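Local structure of DNA endonuclease I-CvuI (Chlorella vulgaris, 5A77) at residues Y35-Y39 with C153-H159. The protein is a LAGLIDADG homing endonuclease, probably involved in intron homing, that binds and cleaves double-stranded DNA at a long target site. Residues are numbered along the deposited sequence; the frame is centred on the assembly and turned at random.
With nucleotides of chain C.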
loop_
_atom_site.group_PDB
_atom_site.type_symbol
_atom_site.label_atom_id
_atom_site.label_comp_id
_atom_site.label_asym_id
_atom_site.label_seq_id
_atom_site.Cartn_x
_atom_site.Cartn_y
_atom_site.Cartn_z
ATOM N N TYR B 35 -8.878 -34.899 4.185
ATOM C CA TYR B 35 -8.515 -35.051 2.771
ATOM C C TYR B 35 -7.875 -36.410 2.529
ATOM O O TYR B 35 -7.071 -36.872 3.347
ATOM C CB TYR B 35 -7.537 -33.953 2.327
ATOM C CG TYR B 35 -8.144 -32.686 1.749
ATOM C CD1 TYR B 35 -9.173 -32.011 2.406
ATOM C CD2 TYR B 35 -7.638 -32.132 0.568
ATOM C CE1 TYR B 35 -9.707 -30.829 1.888
ATOM C CE2 TYR B 35 -8.167 -30.957 0.037
ATOM C CZ TYR B 35 -9.200 -30.304 0.708
ATOM O OH TYR B 35 -9.725 -29.143 0.186
ATOM N N LEU B 36 -8.226 -37.044 1.409
ATOM C CA LEU B 36 -7.588 -38.303 0.987
ATOM C C LEU B 36 -6.073 -38.182 0.938
ATOM O O LEU B 36 -5.373 -39.013 1.504
ATOM C CB LEU B 36 -8.105 -38.751 -0.382
ATOM C CG LEU B 36 -8.771 -40.129 -0.328
ATOM C CD1 LEU B 36 -9.920 -40.099 0.648
ATOM C CD2 LEU B 36 -9.243 -40.602 -1.689
ATOM N N LEU B 37 -5.589 -37.130 0.276
ATOM C CA LEU B 37 -4.153 -36.831 0.141
ATOM C C LEU B 37 -3.622 -35.869 1.211
ATOM O O LEU B 37 -2.561 -35.285 1.039
ATOM C CB LEU B 37 -3.866 -36.231 -1.238
ATOM C CG LEU B 37 -4.564 -36.910 -2.415
ATOM C CD1 LEU B 37 -4.329 -36.145 -3.699
ATOM C CD2 LEU B 37 -4.069 -38.317 -2.538
ATOM N N LYS B 38 -4.384 -35.665 2.286
ATOM C CA LYS B 38 -3.912 -34.908 3.457
ATOM C C LYS B 38 -3.617 -33.411 3.249
ATOM O O LYS B 38 -3.463 -32.678 4.232
ATOM C CB LYS B 38 -2.648 -35.573 4.026
ATOM C CG LYS B 38 -2.861 -36.972 4.550
ATOM C CD LYS B 38 -3.812 -36.965 5.727
ATOM C CE LYS B 38 -4.286 -38.371 6.075
ATOM N NZ LYS B 38 -5.228 -38.323 7.230
ATOM N N TYR B 39 -3.517 -32.948 2.004
ATOM C CA TYR B 39 -3.160 -31.545 1.778
ATOM C C TYR B 39 -4.000 -30.845 0.718
ATOM O O TYR B 39 -4.418 -31.441 -0.276
ATOM C CB TYR B 39 -1.669 -31.411 1.398
ATOM C CG TYR B 39 -0.705 -31.731 2.521
ATOM C CD1 TYR B 39 -0.416 -30.798 3.502
ATOM C CD2 TYR B 39 -0.088 -32.968 2.601
ATOM C CE1 TYR B 39 0.465 -31.087 4.528
ATOM C CE2 TYR B 39 0.796 -33.266 3.624
ATOM C CZ TYR B 39 1.068 -32.321 4.584
ATOM O OH TYR B 39 1.944 -32.613 5.604
ATOM N N CYS B 153 4.830 -37.582 2.240
ATOM C CA CYS B 153 3.675 -38.179 2.895
ATOM C C CYS B 153 2.751 -38.803 1.845
ATOM O O CYS B 153 2.051 -39.778 2.111
ATOM C CB CYS B 153 2.928 -37.128 3.715
ATOM S SG CYS B 153 1.246 -37.535 4.211
ATOM N N LEU B 154 2.775 -38.248 0.636
ATOM C CA LEU B 154 2.107 -38.852 -0.507
ATOM C C LEU B 154 2.751 -40.197 -0.784
ATOM O O LEU B 154 2.065 -41.184 -1.085
ATOM C CB LEU B 154 2.215 -37.965 -1.746
ATOM C CG LEU B 154 1.254 -36.786 -1.878
ATOM C CD1 LEU B 154 1.509 -36.005 -3.165
ATOM C CD2 LEU B 154 -0.200 -37.241 -1.796
ATOM N N LYS B 155 4.080 -40.219 -0.693
ATOM C CA LYS B 155 4.853 -41.435 -0.877
ATOM C C LYS B 155 4.400 -42.512 0.100
ATOM O O LYS B 155 4.272 -43.674 -0.275
ATOM C CB LYS B 155 6.347 -41.139 -0.702
ATOM C CG LYS B 155 7.233 -41.688 -1.794
ATOM C CD LYS B 155 7.952 -40.583 -2.560
ATOM C CE LYS B 155 9.234 -41.143 -3.176
ATOM N NZ LYS B 155 9.494 -40.693 -4.576
ATOM N N LYS B 156 4.149 -42.112 1.347
ATOM C CA LYS B 156 3.743 -43.046 2.402
ATOM C C LYS B 156 2.259 -43.411 2.385
ATOM O O LYS B 156 1.844 -44.310 3.106
ATOM C CB LYS B 156 4.092 -42.493 3.789
ATOM C CG LYS B 156 5.419 -41.786 3.842
ATOM C CD LYS B 156 5.824 -41.389 5.258
ATOM C CE LYS B 156 7.334 -41.485 5.408
ATOM N NZ LYS B 156 8.007 -40.965 4.177
ATOM N N LEU B 157 1.455 -42.723 1.581
ATOM C CA LEU B 157 0.054 -43.114 1.440
ATOM C C LEU B 157 -0.052 -44.185 0.380
ATOM O O LEU B 157 -1.129 -44.741 0.156
ATOM C CB LEU B 157 -0.822 -41.918 1.092
ATOM C CG LEU B 157 -1.025 -41.038 2.323
ATOM C CD1 LEU B 157 -1.627 -39.687 1.959
ATOM C CD2 LEU B 157 -1.884 -41.775 3.348
ATOM N N GLY B 158 1.083 -44.472 -0.258
ATOM C CA GLY B 158 1.175 -45.536 -1.235
ATOM C C GLY B 158 1.188 -45.008 -2.650
ATOM O O GLY B 158 1.262 -45.772 -3.610
ATOM N N HIS B 159 1.127 -43.691 -2.774
ATOM C CA HIS B 159 1.024 -43.033 -4.071
ATOM C C HIS B 159 2.372 -42.825 -4.743
ATOM O O HIS B 159 3.387 -42.605 -4.077
ATOM C CB HIS B 159 0.313 -41.685 -3.911
ATOM C CG HIS B 159 -1.139 -41.818 -3.609
ATOM N ND1 HIS B 159 -2.077 -42.130 -4.554
ATOM C CD2 HIS B 159 -1.826 -41.707 -2.426
ATOM C CE1 HIS B 159 -3.280 -42.194 -4.002
ATOM N NE2 HIS B 159 -3.135 -41.937 -2.707
ATOM P P DC C 2 -11.050 -36.090 -1.242
ATOM O OP1 DC C 2 -10.956 -37.083 -2.337
ATOM O OP2 DC C 2 -9.897 -35.841 -0.341
ATOM O "O5'" DC C 2 -11.539 -34.718 -1.905
ATOM C "C5'" DC C 2 -11.366 -33.477 -1.223
ATOM C "C4'" DC C 2 -12.440 -32.492 -1.638
ATOM O "O4'" DC C 2 -13.531 -32.564 -0.684
ATOM C "C3'" DC C 2 -11.987 -31.033 -1.679
ATOM O "O3'" DC C 2 -12.399 -30.389 -2.893
ATOM C "C2'" DC C 2 -12.640 -30.391 -0.452
ATOM C "C1'" DC C 2 -13.832 -31.292 -0.167
ATOM N N1 DC C 2 -14.094 -31.412 1.298
ATOM C C2 DC C 2 -15.118 -30.667 1.867
ATOM O O2 DC C 2 -15.822 -29.955 1.133
ATOM N N3 DC C 2 -15.328 -30.760 3.204
ATOM C C4 DC C 2 -14.539 -31.533 3.955
ATOM N N4 DC C 2 -14.787 -31.595 5.273
ATOM C C5 DC C 2 -13.478 -32.288 3.389
ATOM C C6 DC C 2 -13.284 -32.188 2.073
ATOM P P DA C 3 -11.523 -29.170 -3.483
ATOM O OP1 DA C 3 -12.091 -28.884 -4.825
ATOM O OP2 DA C 3 -10.101 -29.495 -3.250
ATOM O "O5'" DA C 3 -11.832 -27.907 -2.524
ATOM C "C5'" DA C 3 -13.030 -27.158 -2.712
ATOM C "C4'" DA C 3 -13.204 -26.088 -1.649
ATOM O "O4'" DA C 3 -13.682 -26.672 -0.406
ATOM C "C3'" DA C 3 -11.941 -25.297 -1.274
ATOM O "O3'" DA C 3 -12.326 -23.966 -1.050
ATOM C "C2'" DA C 3 -11.548 -25.953 0.048
ATOM C "C1'" DA C 3 -12.938 -26.104 0.635
ATOM N N9 DA C 3 -13.027 -26.924 1.841
ATOM C C8 DA C 3 -12.241 -27.990 2.187
ATOM N N7 DA C 3 -12.543 -28.516 3.352
ATOM C C5 DA C 3 -13.598 -27.732 3.808
ATOM C C6 DA C 3 -14.383 -27.774 4.985
ATOM N N6 DA C 3 -14.196 -28.667 5.964
ATOM N N1 DA C 3 -15.366 -26.845 5.123
ATOM C C2 DA C 3 -15.543 -25.939 4.148
ATOM N N3 DA C 3 -14.869 -25.802 2.997
ATOM C C4 DA C 3 -13.903 -26.744 2.888
ATOM O "O5'" DT C 1 -13.000 -37.957 3.914
ATOM C "C5'" DT C 1 -12.665 -38.686 2.718
ATOM C "C4'" DT C 1 -13.090 -37.927 1.467
ATOM O "O4'" DT C 1 -14.396 -37.326 1.681
ATOM C "C3'" DT C 1 -12.177 -36.758 1.052
ATOM O "O3'" DT C 1 -12.302 -36.546 -0.352
ATOM C "C2'" DT C 1 -12.792 -35.596 1.815
ATOM C "C1'" DT C 1 -14.271 -35.904 1.586
ATOM N N1 DT C 1 -15.206 -35.279 2.556
ATOM C C2 DT C 1 -16.180 -34.439 2.080
ATOM O O2 DT C 1 -16.294 -34.160 0.895
ATOM N N3 DT C 1 -17.025 -33.929 3.044
ATOM C C4 DT C 1 -16.982 -34.184 4.406
ATOM O O4 DT C 1 -17.771 -33.683 5.193
ATOM C C5 DT C 1 -15.933 -35.076 4.837
ATOM C C7 DT C 1 -15.791 -35.423 6.291
ATOM C C6 DT C 1 -15.103 -35.576 3.899
#
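Leu37 meets the end of helix 147-156 and the loop that follows through its CB and one methyl, CD2. Its CB lies 3.8 Å from Leu154 CD2, while its CD2 methyl approaches the imidazole of His159 obliquely, 4.2 Å from the ring centroid and 29° off the ring normal, an off-centre CH-pi contact. With CG anti to its carbonyl carbon (chi1 -43°), the Leu37 side chain crosses that of His159 at about a right angle. Beside it, Leu157 CD1 packs 4.0 Å from Lys38 CG, again crosswise, and Cys153 SG lies 4.3 Å from Tyr39 CE2, oblique to the ring. The Lys38 chain bends at chi2, and its NZ is hydrogen-bonded to the carbonyl of Glu33. Leu37 also touches Leu124 of helix 121-135.

Both backbones are shaped by turns. Tyr35 to Lys38 form a type I beta turn, closed by Lys38 N to Tyr35 O; across from it, a Schellman motif with Gly158 at positive phi ends the helix through His159 N to Leu154 O and Gly158 N to Lys155 O. Leu154 O also accepts from Leu157 N.

The turn's other side faces chain C of the DNA. Leu36 N donates to OP2 of DC2 at 2.7 Å, nearly straight at 167°. The Tyr35 ring lays one face against the DC2 sugar, with C5' over its centre, and meets C8 of DA3 at its edge; its OH is 3.2 Å from C2' of DC2. With an alanine in place of Tyr35, the DC2 sugar would probably lose the ring face packed against it, and C8 of DA3 its neighbour at the ring edge.

No hydrogen bond joins the two protein segments, so apolar packing holds the loop between strands 23-31 and 39-50 to the C-terminal helix, whereas its grip on the phosphate is polar, made by a main-chain amide, a bond that by itself probably does not read base identity.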